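Local coordinates for protein FAM179B (Mus musculus, PDB 5DN7) that binds microtubules and promotes their polymerization through its TOG domains, supporting cilium formation and the control of cilium length, at residues 98-109 against 134-143. Residues are numbered along the deposited sequence; the frame is centred on the assembly and turned at random.
Sequences GEQVQQFLGPVI and LMKEVGPQRV
Leu134 presses its two methyl branches into a cleft made by Val101, Leu105, Val108 and Ile109, and this is where the packing is tight. Leu134 CD1 lies 3.6 Å from Ile109 CG1. On the other branch, Leu134 CD2 sits 3.9 Å from Val101 CG2, and Leu105 CD1 is 4.0 Å from that same Leu134 CD2. All five residues are buried, and Leu146 of helix 140-148 closes further on Leu105 and Ile109. With CG trans to the backbone N (chi1 -166°), Leu105 meets Val138 tip to tip, Leu105 CD2 to Val138 CG2 at 3.8 Å. Leu105 CD2 also lies over one face of the Arg142 guanidinium, 3.6 Å from Arg142 NH2 and offset toward the rim. Cutting Leu105 back to an alanine would probably open a gap beside Leu134 and Val138 and deprive the guanidinium of this apolar cover.

The outer side is looser. Gln102, exposed like Arg142, brings its CD to the guanidinium edge, the amide and guanidinium planes 76° apart, and Gln102 CG stands 3.7 Å from Arg142 NH1. Glu137, partly exposed, brings OE2 to 3.5 Å from Gly98 O, a close approach of two acceptors. Segments 105-109 and 134-138 run antiparallel, their axes at 171°, consistent with the helix pair of a predicted HEAT repeat; Arg142, on helix 140-148, carries the contact into the next repeat of the TOG 2 solenoid.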
loop_
_atom_site.group_PDB
_atom_site.type_symbol
_atom_site.label_atom_id
_atom_site.label_comp_id
_atom_site.label_asym_id
_atom_site.label_seq_id
_atom_site.Cartn_x
_atom_site.Cartn_y
_atom_site.Cartn_z
ATOM N N GLY A 98 -11.499 -8.491 10.306
ATOM C CA GLY A 98 -11.715 -7.393 11.210
ATOM C C GLY A 98 -10.501 -7.073 12.041
ATOM O O GLY A 98 -9.458 -6.792 11.469
ATOM N N GLU A 99 -10.659 -7.071 13.360
ATOM C CA GLU A 99 -9.574 -6.733 14.270
ATOM C C GLU A 99 -8.474 -7.775 14.171
ATOM O O GLU A 99 -7.289 -7.453 14.263
ATOM C CB GLU A 99 -10.087 -6.642 15.708
ATOM C CG GLU A 99 -10.233 -7.988 16.401
ATOM C CD GLU A 99 -10.788 -7.862 17.805
ATOM O OE1 GLU A 99 -10.011 -8.025 18.770
ATOM O OE2 GLU A 99 -12.001 -7.600 17.946
ATOM N N GLN A 100 -8.849 -8.978 13.859
ATOM C CA GLN A 100 -7.928 -10.056 13.834
ATOM C C GLN A 100 -6.835 -9.729 12.818
ATOM O O GLN A 100 -5.821 -10.361 12.793
ATOM C CB GLN A 100 -8.647 -11.319 13.412
ATOM C CG GLN A 100 -9.052 -12.239 14.533
ATOM C CD GLN A 100 -9.412 -13.618 14.055
ATOM O OE1 GLN A 100 -8.586 -14.492 14.021
ATOM N NE2 GLN A 100 -10.649 -13.806 13.707
ATOM N N VAL A 101 -7.071 -8.757 11.956
ATOM C CA VAL A 101 -6.077 -8.436 10.973
ATOM C C VAL A 101 -4.858 -7.917 11.647
ATOM O O VAL A 101 -3.784 -8.043 11.142
ATOM C CB VAL A 101 -6.557 -7.567 9.803
ATOM C CG1 VAL A 101 -6.493 -6.100 10.120
ATOM C CG2 VAL A 101 -5.747 -7.871 8.571
ATOM N N GLN A 102 -5.042 -7.353 12.815
ATOM C CA GLN A 102 -3.927 -6.759 13.528
ATOM C C GLN A 102 -2.901 -7.858 13.735
ATOM O O GLN A 102 -1.696 -7.625 13.641
ATOM C CB GLN A 102 -4.382 -6.195 14.874
ATOM C CG GLN A 102 -3.313 -5.405 15.610
ATOM C CD GLN A 102 -3.895 -4.315 16.488
ATOM O OE1 GLN A 102 -4.605 -3.429 16.010
ATOM N NE2 GLN A 102 -3.599 -4.375 17.781
ATOM N N GLN A 103 -3.387 -9.062 14.015
ATOM C CA GLN A 103 -2.524 -10.187 14.196
ATOM C C GLN A 103 -1.794 -10.482 12.924
ATOM O O GLN A 103 -0.737 -11.056 12.957
ATOM C CB GLN A 103 -3.328 -11.416 14.612
ATOM C CG GLN A 103 -2.495 -12.660 14.783
ATOM C CD GLN A 103 -1.390 -12.471 15.816
ATOM O OE1 GLN A 103 -1.661 -12.253 16.948
ATOM N NE2 GLN A 103 -0.148 -12.541 15.394
ATOM N N PHE A 104 -2.346 -10.124 11.774
ATOM C CA PHE A 104 -1.577 -10.528 10.590
ATOM C C PHE A 104 -1.047 -9.378 9.731
ATOM O O PHE A 104 -0.869 -9.524 8.511
ATOM C CB PHE A 104 -2.433 -11.440 9.713
ATOM C CG PHE A 104 -2.922 -12.655 10.422
ATOM C CD1 PHE A 104 -2.104 -13.761 10.555
ATOM C CD2 PHE A 104 -4.190 -12.694 10.966
ATOM C CE1 PHE A 104 -2.546 -14.879 11.213
ATOM C CE2 PHE A 104 -4.634 -13.808 11.634
ATOM C CZ PHE A 104 -3.813 -14.906 11.753
ATOM N N LEU A 105 -0.793 -8.242 10.365
ATOM C CA LEU A 105 -0.429 -7.028 9.652
ATOM C C LEU A 105 0.824 -7.190 8.778
ATOM O O LEU A 105 0.877 -6.735 7.616
ATOM C CB LEU A 105 -0.220 -5.906 10.654
ATOM C CG LEU A 105 -0.165 -4.500 10.087
ATOM C CD1 LEU A 105 -1.455 -4.235 9.332
ATOM C CD2 LEU A 105 0.045 -3.507 11.226
ATOM N N GLY A 106 1.827 -7.848 9.350
ATOM C CA GLY A 106 3.106 -8.064 8.691
ATOM C C GLY A 106 3.020 -8.879 7.417
ATOM O O GLY A 106 3.435 -8.410 6.348
ATOM N N PRO A 107 2.517 -10.123 7.527
ATOM C CA PRO A 107 2.240 -10.983 6.375
ATOM C C PRO A 107 1.354 -10.324 5.307
ATOM O O PRO A 107 1.692 -10.392 4.128
ATOM C CB PRO A 107 1.528 -12.183 7.008
ATOM C CG PRO A 107 2.116 -12.290 8.340
ATOM C CD PRO A 107 2.393 -10.868 8.795
ATOM N N VAL A 108 0.247 -9.705 5.699
ATOM C CA VAL A 108 -0.639 -9.107 4.705
ATOM C C VAL A 108 0.099 -7.973 3.986
ATOM O O VAL A 108 -0.004 -7.836 2.765
ATOM C CB VAL A 108 -1.965 -8.603 5.324
ATOM C CG1 VAL A 108 -2.787 -7.800 4.294
ATOM C CG2 VAL A 108 -2.788 -9.773 5.830
ATOM N N ILE A 109 0.880 -7.182 4.722
ATOM C CA ILE A 109 1.631 -6.109 4.065
ATOM C C ILE A 109 2.748 -6.656 3.144
ATOM O O ILE A 109 2.973 -6.104 2.074
ATOM C CB ILE A 109 2.218 -5.101 5.090
ATOM C CG1 ILE A 109 1.122 -4.141 5.551
ATOM C CG2 ILE A 109 3.347 -4.276 4.473
ATOM C CD1 ILE A 109 1.613 -3.008 6.483
ATOM N N LEU A 134 -6.586 -1.930 5.794
ATOM C CA LEU A 134 -5.564 -2.018 6.828
ATOM C C LEU A 134 -5.492 -0.722 7.623
ATOM O O LEU A 134 -5.509 -0.747 8.844
ATOM C CB LEU A 134 -4.186 -2.333 6.241
ATOM C CG LEU A 134 -3.926 -3.728 5.656
ATOM C CD1 LEU A 134 -2.468 -3.846 5.223
ATOM C CD2 LEU A 134 -4.296 -4.844 6.626
ATOM N N MET A 135 -5.420 0.408 6.926
ATOM C CA MET A 135 -5.341 1.689 7.623
ATOM C C MET A 135 -6.560 1.954 8.480
ATOM O O MET A 135 -6.453 2.546 9.552
ATOM C CB MET A 135 -5.178 2.834 6.643
ATOM C CG MET A 135 -3.858 2.826 5.962
ATOM S SD MET A 135 -3.824 4.061 4.689
ATOM C CE MET A 135 -2.207 3.635 4.070
ATOM N N LYS A 136 -7.719 1.548 7.976
ATOM C CA LYS A 136 -8.951 1.705 8.724
ATOM C C LYS A 136 -8.908 0.902 10.024
ATOM O O LYS A 136 -9.410 1.348 11.049
ATOM C CB LYS A 136 -10.143 1.261 7.885
ATOM C CG LYS A 136 -11.490 1.534 8.550
ATOM C CD LYS A 136 -12.542 0.508 8.139
ATOM C CE LYS A 136 -12.556 0.300 6.631
ATOM N NZ LYS A 136 -12.678 1.575 5.859
ATOM N N GLU A 137 -8.292 -0.276 9.982
ATOM C CA GLU A 137 -8.337 -1.194 11.118
ATOM C C GLU A 137 -7.250 -0.937 12.174
ATOM O O GLU A 137 -7.533 -0.976 13.371
ATOM C CB GLU A 137 -8.255 -2.646 10.623
ATOM C CG GLU A 137 -9.518 -3.118 9.898
ATOM C CD GLU A 137 -10.758 -3.068 10.799
ATOM O OE1 GLU A 137 -11.800 -2.525 10.358
ATOM O OE2 GLU A 137 -10.684 -3.562 11.954
ATOM N N VAL A 138 -6.017 -0.667 11.750
ATOM C CA VAL A 138 -4.945 -0.448 12.725
ATOM C C VAL A 138 -4.380 0.977 12.714
ATOM O O VAL A 138 -3.395 1.271 13.385
ATOM C CB VAL A 138 -3.799 -1.461 12.511
ATOM C CG1 VAL A 138 -4.389 -2.833 12.241
ATOM C CG2 VAL A 138 -2.871 -1.049 11.362
ATOM N N GLY A 139 -5.014 1.871 11.973
ATOM C CA GLY A 139 -4.545 3.240 11.922
ATOM C C GLY A 139 -3.475 3.437 10.859
ATOM O O GLY A 139 -2.619 2.579 10.649
ATOM N N PRO A 140 -3.543 4.576 10.161
ATOM C CA PRO A 140 -2.684 4.902 9.012
ATOM C C PRO A 140 -1.190 4.989 9.339
ATOM O O PRO A 140 -0.367 4.545 8.535
ATOM C CB PRO A 140 -3.211 6.269 8.563
ATOM C CG PRO A 140 -3.955 6.823 9.769
ATOM C CD PRO A 140 -4.542 5.624 10.437
ATOM N N GLN A 141 -0.834 5.541 10.493
ATOM C CA GLN A 141 0.584 5.733 10.786
ATOM C C GLN A 141 1.334 4.399 10.888
ATOM O O GLN A 141 2.383 4.240 10.266
ATOM C CB GLN A 141 0.775 6.559 12.058
ATOM C CG GLN A 141 2.240 6.928 12.339
ATOM C CD GLN A 141 2.867 7.695 11.188
ATOM O OE1 GLN A 141 2.658 8.905 11.034
ATOM N NE2 GLN A 141 3.614 6.985 10.344
ATOM N N ARG A 142 0.806 3.448 11.658
ATOM C CA ARG A 142 1.381 2.095 11.716
ATOM C C ARG A 142 1.646 1.490 10.314
ATOM O O ARG A 142 2.804 1.151 9.956
ATOM C CB ARG A 142 0.456 1.166 12.514
ATOM C CG ARG A 142 0.886 0.969 13.966
ATOM C CD ARG A 142 0.233 -0.268 14.614
ATOM N NE ARG A 142 1.023 -1.488 14.415
ATOM C CZ ARG A 142 0.617 -2.712 14.753
ATOM N NH1 ARG A 142 -0.583 -2.891 15.306
ATOM N NH2 ARG A 142 1.405 -3.759 14.532
ATOM N N VAL A 143 0.560 1.376 9.539
ATOM C CA VAL A 143 0.610 0.894 8.149
ATOM C C VAL A 143 1.739 1.586 7.395
ATOM O O VAL A 143 2.586 0.926 6.804
ATOM C CB VAL A 143 -0.710 1.137 7.397
ATOM C CG1 VAL A 143 -0.553 0.813 5.888
ATOM C CG2 VAL A 143 -1.837 0.330 7.991
#